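PDB 1W94: probable Brix domain-containing ribosomal biogenesis protein from Methanothermobacter thermautotrophicus, which is probably involved in ribosome biogenesis, carrying the Brix domain of archaeal Imp4-like RNA-binding proteins. Local coordinates for residues Glu70-Ile74 and Leu104-Met108; Pro98-Leu104 and Ala130-Glu134. All blocks are in the same frame, centred on the assembly; numbering follows the deposited sequence.

In the fold
Contacts 1 and 2 are two footings of the same short helix, 102-108, on one face of the long mixed sheet that runs through the chain. Contact 1 sets its C-terminal part beside the start of strand 70-80; contact 2 sets Leu104 and the turn before the helix against strand 131-136. Strand 145-154 runs between these two strands. The contact centres lie about 11 Å apart, and Leu104 belongs to both, reaching Ile74 in one and Trp131 in the other. Packing continues directly between them, with SE of Met108 3.6 Å from CE of Met133. The disulfide between Cys97, just before the turn, and Cys105 ties the approach to the turn to the helix.

Contact 1: residues Glu70-Ile74 and Leu104-Met108; sequences ERGYI and LCNLM
Strand segment 70-74 crosses helix segment 104-108, with 8.8 Å between the segment axes and a signed crossing angle of -121°. In register, Gly72 lies nearest Leu107 (CA to CA 6.8 Å) and Ile74 nearest Leu104 (7.7 Å). Arg71 supplies the polar part. Its backbone leaves the extended range (phi/psi -74/-35), and its side chain (chi1 m, chi2 t, chi3 p) carries the guanidinium to the helix: NH1 donates to Leu107 O and NH2 to Asn106 O, both at 2.8 Å. Two successive helix carbonyls are thus satisfied by one side chain, while Met108 N bonds Leu104 O at 3.2 Å. Backbone hydrogen bonds join Arg71 and Gly72 to Phe63 and Ile74 to Ile61 on strand 57-64, and Tyr73 to Arg153 on strand 145-154. Gly72 (158/-177) leaves room for Leu107 (m, t), whose CD2 lies 3.7 Å from Gly72 CA; a beta carbon there would clash. Further along the strand, Ile74 CD1 meets Leu104 CD2 at 3.6 Å and selenomethionine Met108 SE at 4.1 Å, and Ile74 CG1 meets Leu107 CD1 at 4.0 Å. With one arginine hydrogen-bonding two helix carbonyls, this is a helix packed on the sheet of the Brix domain.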
ATOM      1  N   GLU A  70      -7.310 -10.290 -10.814  1.00 31.83           N
ATOM      2  CA  GLU A  70      -6.577  -9.052 -10.605  1.00 31.97           C
ATOM      3  C   GLU A  70      -7.548  -7.895 -10.516  1.00 31.48           C
ATOM      4  O   GLU A  70      -8.245  -7.559 -11.482  1.00 32.05           O
ATOM      5  CB  GLU A  70      -5.515  -8.782 -11.682  1.00 32.49           C
ATOM      6  CG  GLU A  70      -4.550  -7.598 -11.214  1.00 36.29           C
ATOM      7  CD  GLU A  70      -3.943  -6.795 -12.363  1.00 42.16           C
ATOM      8  OE1 GLU A  70      -4.704  -6.293 -13.245  1.00 44.44           O
ATOM      9  OE2 GLU A  70      -2.694  -6.650 -12.392  1.00 44.23           O
ATOM     10  N   ARG A  71      -7.597  -7.308  -9.331  1.00 29.40           N
ATOM     11  CA  ARG A  71      -8.469  -6.195  -9.038  1.00 27.74           C
ATOM     12  C   ARG A  71      -7.920  -4.942  -9.701  1.00 27.22           C
ATOM     13  O   ARG A  71      -8.683  -4.106 -10.182  1.00 26.80           O
ATOM     14  CB  ARG A  71      -8.533  -5.996  -7.525  1.00 26.95           C
ATOM     15  CG  ARG A  71      -9.206  -7.156  -6.800  1.00 29.35           C
ATOM     16  CD  ARG A  71      -9.165  -6.995  -5.291  1.00 32.01           C
ATOM     17  NE  ARG A  71      -9.930  -5.817  -4.879  1.00 30.92           N
ATOM     18  CZ  ARG A  71      -9.471  -4.843  -4.100  1.00 30.26           C
ATOM     19  NH1 ARG A  71      -8.228  -4.880  -3.589  1.00 28.74           N
ATOM     20  NH2 ARG A  71     -10.261  -3.812  -3.842  1.00 27.19           N
ATOM     21  N   GLY A  72      -6.596  -4.836  -9.745  1.00 25.31           N
ATOM     22  CA  GLY A  72      -5.943  -3.626 -10.199  1.00 25.95           C
ATOM     23  C   GLY A  72      -4.510  -3.517  -9.692  1.00 25.14           C
ATOM     24  O   GLY A  72      -3.967  -4.434  -9.069  1.00 23.55           O
ATOM     25  N   TYR A  73      -3.865  -2.406 -10.005  1.00 26.03           N
ATOM     26  CA  TYR A  73      -2.475  -2.236  -9.591  1.00 26.42           C
ATOM     27  C   TYR A  73      -2.141  -0.771  -9.474  1.00 26.06           C
ATOM     28  O   TYR A  73      -2.834   0.083 -10.049  1.00 25.19           O
ATOM     29  CB  TYR A  73      -1.494  -2.988 -10.541  1.00 27.42           C
ATOM     30  CG  TYR A  73      -1.485  -2.488 -11.974  1.00 28.13           C
ATOM     31  CD1 TYR A  73      -0.711  -1.374 -12.327  1.00 26.60           C
ATOM     32  CD2 TYR A  73      -2.246  -3.100 -12.961  1.00 27.64           C
ATOM     33  CE1 TYR A  73      -0.689  -0.881 -13.640  1.00 29.14           C
ATOM     34  CE2 TYR A  73      -2.229  -2.616 -14.303  1.00 31.14           C
ATOM     35  CZ  TYR A  73      -1.450  -1.489 -14.625  1.00 29.55           C
ATOM     36  OH  TYR A  73      -1.381  -0.977 -15.931  1.00 27.60           O
ATOM     37  N   ILE A  74      -1.107  -0.481  -8.694  1.00 27.27           N
ATOM     38  CA  ILE A  74      -0.619   0.899  -8.543  1.00 26.85           C
ATOM     39  C   ILE A  74       0.859   0.887  -8.928  1.00 27.02           C
ATOM     40  O   ILE A  74       1.616   0.025  -8.442  1.00 27.81           O
ATOM     41  CB  ILE A  74      -0.733   1.377  -7.050  1.00 27.25           C
ATOM     42  CG1 ILE A  74      -2.181   1.397  -6.552  1.00 27.19           C
ATOM     43  CG2 ILE A  74      -0.121   2.775  -6.865  1.00 25.54           C
ATOM     44  CD1 ILE A  74      -2.304   1.655  -5.038  1.00 27.03           C
ATOM     45  N   LEU A 104      -7.635   4.300  -6.084  1.00 30.20           N
ATOM     46  CA  LEU A 104      -6.659   4.130  -5.009  1.00 29.49           C
ATOM     47  C   LEU A 104      -7.333   3.659  -3.752  1.00 29.67           C
ATOM     48  O   LEU A 104      -6.897   2.683  -3.147  1.00 30.48           O
ATOM     49  CB  LEU A 104      -5.861   5.412  -4.748  1.00 30.11           C
ATOM     50  CG  LEU A 104      -4.969   5.808  -5.910  1.00 30.91           C
ATOM     51  CD1 LEU A 104      -4.351   7.197  -5.682  1.00 30.96           C
ATOM     52  CD2 LEU A 104      -3.873   4.719  -6.139  1.00 28.26           C
ATOM     53  N   CYS A 105      -8.423   4.319  -3.373  1.00 29.13           N
ATOM     54  CA  CYS A 105      -9.143   3.961  -2.177  1.00 30.41           C
ATOM     55  C   CYS A 105      -9.770   2.555  -2.274  1.00 30.32           C
ATOM     56  O   CYS A 105      -9.747   1.805  -1.295  1.00 29.68           O
ATOM     57  CB  CYS A 105     -10.177   5.064  -1.818  1.00 30.91           C
ATOM     58  SG  CYS A 105      -9.281   6.651  -1.572  1.00 38.42           S
ATOM     59  N   ASN A 106     -10.333   2.218  -3.438  1.00 29.70           N
ATOM     60  CA  ASN A 106     -10.969   0.924  -3.631  1.00 30.52           C
ATOM     61  C   ASN A 106      -9.971  -0.223  -3.555  1.00 30.60           C
ATOM     62  O   ASN A 106     -10.223  -1.215  -2.858  1.00 30.92           O
ATOM     63  CB  ASN A 106     -11.777   0.911  -4.943  1.00 30.48           C
ATOM     64  CG  ASN A 106     -13.056   1.730  -4.838  1.00 33.84           C
ATOM     65  OD1 ASN A 106     -13.705   1.770  -3.781  1.00 34.79           O
ATOM     66  ND2 ASN A 106     -13.436   2.374  -5.932  1.00 35.87           N
ATOM     67  N   LEU A 107      -8.814  -0.066  -4.208  1.00 29.98           N
ATOM     68  CA  LEU A 107      -7.794  -1.114  -4.211  1.00 30.00           C
ATOM     69  C   LEU A 107      -7.289  -1.390  -2.794  1.00 30.99           C
ATOM     70  O   LEU A 107      -7.204  -2.528  -2.363  1.00 30.50           O
ATOM     71  CB  LEU A 107      -6.614  -0.709  -5.097  1.00 29.67           C
ATOM     72  CG  LEU A 107      -6.921  -0.760  -6.603  1.00 28.61           C
ATOM     73  CD1 LEU A 107      -5.711  -0.185  -7.367  1.00 26.44           C
ATOM     74  CD2 LEU A 107      -7.261  -2.183  -7.035  1.00 21.94           C
HETATM   75  N   MSE A 108      -6.992  -0.332  -2.060  1.00 32.03           N
HETATM   76  CA  MSE A 108      -6.374  -0.472  -0.750  1.00 35.70           C
HETATM   77  C   MSE A 108      -7.366  -0.675   0.378  1.00 33.12           C
HETATM   78  O   MSE A 108      -6.952  -0.873   1.532  1.00 33.33           O
HETATM   79  CB  MSE A 108      -5.497   0.737  -0.466  1.00 34.15           C
HETATM   80  CG  MSE A 108      -4.286   0.719  -1.364  1.00 39.21           C
HETATM   81 SE   MSE A 108      -3.198   2.217  -1.100  1.00 49.95          SE
HETATM   82  CE  MSE A 108      -2.416   1.826   0.755  1.00 46.29           C
TER

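Contact 2: residues Pro98-Leu104 and Ala130-Glu134; sequences PPGSEGL and AWVME
Segment 98-104 begins with a type II beta turn, Pro98 to Ser101, and runs on into helix 102-108; it rests on Trp131 and Met133 of strand 131-134. The nearest CA pairs are Ser101 with Trp131 at 7.8 Å and Leu104 with Met133 at 9.1 Å. Pro98 (phi/psi -57/157) opens the turn and lays its CG 3.7 Å from Trp131 CZ3. Pro99 (-53/134) directs its ring away, but Pro99 O lies 3.6 Å from Trp131 CH2, near the plane of the ring at its edge. Gly100 adopts the positive phi of the turn's third position (96/-12), and its C lies 3.6 Å from Trp131 CZ2; a side chain at Gly100 would collide with the carbonyl of Pro99 and crowd the indole. Ser101 closes the turn, its N bonding Pro98 O at 2.9 Å and its OG (chi1 p) donating to the same Pro98 O at 2.7 Å. Its CB stands 3.7 Å above the centroid of the Trp131 six-membered ring, 9° off the normal, a CH-pi contact. Glu102 OE1 accepts Gly100 N at 3.0 Å. Leu104 (m, t) brings CD1 to 3.9 Å from Trp131 CD1 and 4.3 Å from selenomethionine Met133 SE. Ala130 and Trp131 (chi1 m, chi2 102°) both face Ile149 in a classic beta bulge: a tryptophan projects from a bulged sheet strand, its ring face covered by Ser101 CB of the type II turn that leads into the helix.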
ATOM      1  N   PRO A  98     -10.351  12.684  -3.886  1.00 32.91           N
ATOM      2  CA  PRO A  98     -10.820  13.626  -4.912  1.00 32.82           C
ATOM      3  C   PRO A  98     -11.078  12.932  -6.269  1.00 32.21           C
ATOM      4  O   PRO A  98     -10.548  11.834  -6.518  1.00 32.40           O
ATOM      5  CB  PRO A  98      -9.688  14.659  -4.983  1.00 32.92           C
ATOM      6  CG  PRO A  98      -8.493  13.965  -4.376  1.00 33.89           C
ATOM      7  CD  PRO A  98      -9.038  13.072  -3.334  1.00 32.64           C
ATOM      8  N   PRO A  99     -11.923  13.527  -7.128  1.00 31.57           N
ATOM      9  CA  PRO A  99     -12.262  12.871  -8.394  1.00 31.22           C
ATOM     10  C   PRO A  99     -11.034  12.462  -9.204  1.00 30.56           C
ATOM     11  O   PRO A  99     -10.078  13.214  -9.310  1.00 29.97           O
ATOM     12  CB  PRO A  99     -13.093  13.939  -9.126  1.00 31.24           C
ATOM     13  CG  PRO A  99     -13.714  14.714  -8.030  1.00 31.50           C
ATOM     14  CD  PRO A  99     -12.630  14.813  -6.992  1.00 32.46           C
ATOM     15  N   GLY A 100     -11.050  11.235  -9.699  1.00 30.53           N
ATOM     16  CA  GLY A 100      -9.896  10.659 -10.338  1.00 30.29           C
ATOM     17  C   GLY A 100      -9.030   9.792  -9.452  1.00 30.55           C
ATOM     18  O   GLY A 100      -8.180   9.100  -9.960  1.00 31.25           O
ATOM     19  N   SER A 101      -9.225   9.818  -8.132  1.00 30.65           N
ATOM     20  CA  SER A 101      -8.382   9.009  -7.243  1.00 30.62           C
ATOM     21  C   SER A 101      -9.135   7.858  -6.578  1.00 31.19           C
ATOM     22  O   SER A 101      -8.536   7.129  -5.819  1.00 30.97           O
ATOM     23  CB  SER A 101      -7.738   9.868  -6.142  1.00 30.15           C
ATOM     24  OG  SER A 101      -8.736  10.324  -5.241  1.00 28.90           O
ATOM     25  N   GLU A 102     -10.439   7.720  -6.852  1.00 32.12           N
ATOM     26  CA  GLU A 102     -11.292   6.734  -6.176  1.00 32.49           C
ATOM     27  C   GLU A 102     -10.720   5.308  -6.212  1.00 32.61           C
ATOM     28  O   GLU A 102     -10.871   4.560  -5.251  1.00 32.37           O
ATOM     29  CB  GLU A 102     -12.699   6.731  -6.770  1.00 33.12           C
ATOM     30  CG  GLU A 102     -13.492   8.049  -6.633  1.00 36.06           C
ATOM     31  CD  GLU A 102     -13.294   9.041  -7.796  1.00 40.11           C
ATOM     32  OE1 GLU A 102     -12.410   8.820  -8.671  1.00 40.08           O
ATOM     33  OE2 GLU A 102     -14.037  10.065  -7.814  1.00 42.80           O
ATOM     34  N   GLY A 103     -10.062   4.933  -7.312  1.00 31.95           N
ATOM     35  CA  GLY A 103      -9.526   3.581  -7.455  1.00 30.92           C
ATOM     36  C   GLY A 103      -8.443   3.294  -6.425  1.00 30.76           C
ATOM     37  O   GLY A 103      -8.333   2.171  -5.930  1.00 30.23           O
ATOM     38  N   LEU A 104      -7.635   4.300  -6.084  1.00 30.20           N
ATOM     39  CA  LEU A 104      -6.659   4.130  -5.009  1.00 29.49           C
ATOM     40  C   LEU A 104      -7.333   3.659  -3.752  1.00 29.67           C
ATOM     41  O   LEU A 104      -6.897   2.683  -3.147  1.00 30.48           O
ATOM     42  CB  LEU A 104      -5.861   5.412  -4.748  1.00 30.11           C
ATOM     43  CG  LEU A 104      -4.969   5.808  -5.910  1.00 30.91           C
ATOM     44  CD1 LEU A 104      -4.351   7.197  -5.682  1.00 30.96           C
ATOM     45  CD2 LEU A 104      -3.873   4.719  -6.139  1.00 28.26           C
ATOM     46  N   ALA A 130       1.197  11.679 -10.367  1.00 25.34           N
ATOM     47  CA  ALA A 130      -0.271  11.743 -10.522  1.00 25.44           C
ATOM     48  C   ALA A 130      -0.974  12.088  -9.184  1.00 25.64           C
ATOM     49  O   ALA A 130      -1.854  12.958  -9.120  1.00 26.14           O
ATOM     50  CB  ALA A 130      -0.802  10.418 -11.085  1.00 23.92           C
ATOM     51  N   TRP A 131      -0.561  11.391  -8.130  1.00 26.44           N
ATOM     52  CA  TRP A 131      -1.069  11.557  -6.777  1.00 26.47           C
ATOM     53  C   TRP A 131       0.054  11.321  -5.783  1.00 27.39           C
ATOM     54  O   TRP A 131       0.976  10.520  -6.037  1.00 27.93           O
ATOM     55  CB  TRP A 131      -2.183  10.525  -6.496  1.00 26.40           C
ATOM     56  CG  TRP A 131      -3.326  10.615  -7.479  1.00 25.99           C
ATOM     57  CD1 TRP A 131      -3.553   9.791  -8.548  1.00 26.23           C
ATOM     58  CD2 TRP A 131      -4.372  11.594  -7.493  1.00 26.24           C
ATOM     59  NE1 TRP A 131      -4.678  10.208  -9.226  1.00 28.81           N
ATOM     60  CE2 TRP A 131      -5.206  11.303  -8.601  1.00 26.35           C
ATOM     61  CE3 TRP A 131      -4.701  12.677  -6.669  1.00 27.69           C
ATOM     62  CZ2 TRP A 131      -6.344  12.064  -8.913  1.00 26.58           C
ATOM     63  CZ3 TRP A 131      -5.845  13.428  -6.967  1.00 28.73           C
ATOM     64  CH2 TRP A 131      -6.653  13.115  -8.092  1.00 26.37           C
ATOM     65  N   VAL A 132      -0.021  12.009  -4.645  1.00 27.35           N
ATOM     66  CA  VAL A 132       0.773  11.650  -3.469  1.00 27.65           C
ATOM     67  C   VAL A 132      -0.179  11.212  -2.334  1.00 28.28           C
ATOM     68  O   VAL A 132      -1.122  11.964  -1.970  1.00 28.02           O
ATOM     69  CB  VAL A 132       1.703  12.810  -3.014  1.00 27.95           C
ATOM     70  CG1 VAL A 132       2.417  12.468  -1.690  1.00 26.95           C
ATOM     71  CG2 VAL A 132       2.757  13.122  -4.117  1.00 27.64           C
HETATM   72  N   MSE A 133       0.067  10.010  -1.806  1.00 27.82           N
HETATM   73  CA  MSE A 133      -0.670   9.478  -0.684  1.00 30.52           C
HETATM   74  C   MSE A 133       0.251   9.574   0.498  1.00 28.98           C
HETATM   75  O   MSE A 133       1.284   8.909   0.547  1.00 29.88           O
HETATM   76  CB  MSE A 133      -1.051   8.013  -0.876  1.00 29.17           C
HETATM   77  CG  MSE A 133      -2.038   7.776  -1.967  1.00 33.83           C
HETATM   78 SE   MSE A 133      -2.510   5.894  -2.014  1.00 42.16          SE
HETATM   79  CE  MSE A 133      -3.489   5.762  -0.385  1.00 36.19           C
ATOM     80  N   GLU A 134      -0.127  10.412   1.444  1.00 28.22           N
ATOM     81  CA  GLU A 134       0.703  10.669   2.591  1.00 28.67           C
ATOM     82  C   GLU A 134       0.022  10.195   3.872  1.00 27.77           C
ATOM     83  O   GLU A 134      -1.138  10.507   4.131  1.00 27.14           O
ATOM     84  CB  GLU A 134       0.993  12.145   2.696  1.00 28.70           C
ATOM     85  CG  GLU A 134       1.572  12.537   4.027  1.00 32.74           C
ATOM     86  CD  GLU A 134       2.531  13.672   3.884  1.00 37.96           C
ATOM     87  OE1 GLU A 134       2.218  14.595   3.101  1.00 40.06           O
ATOM     88  OE2 GLU A 134       3.599  13.626   4.538  1.00 41.79           O
TER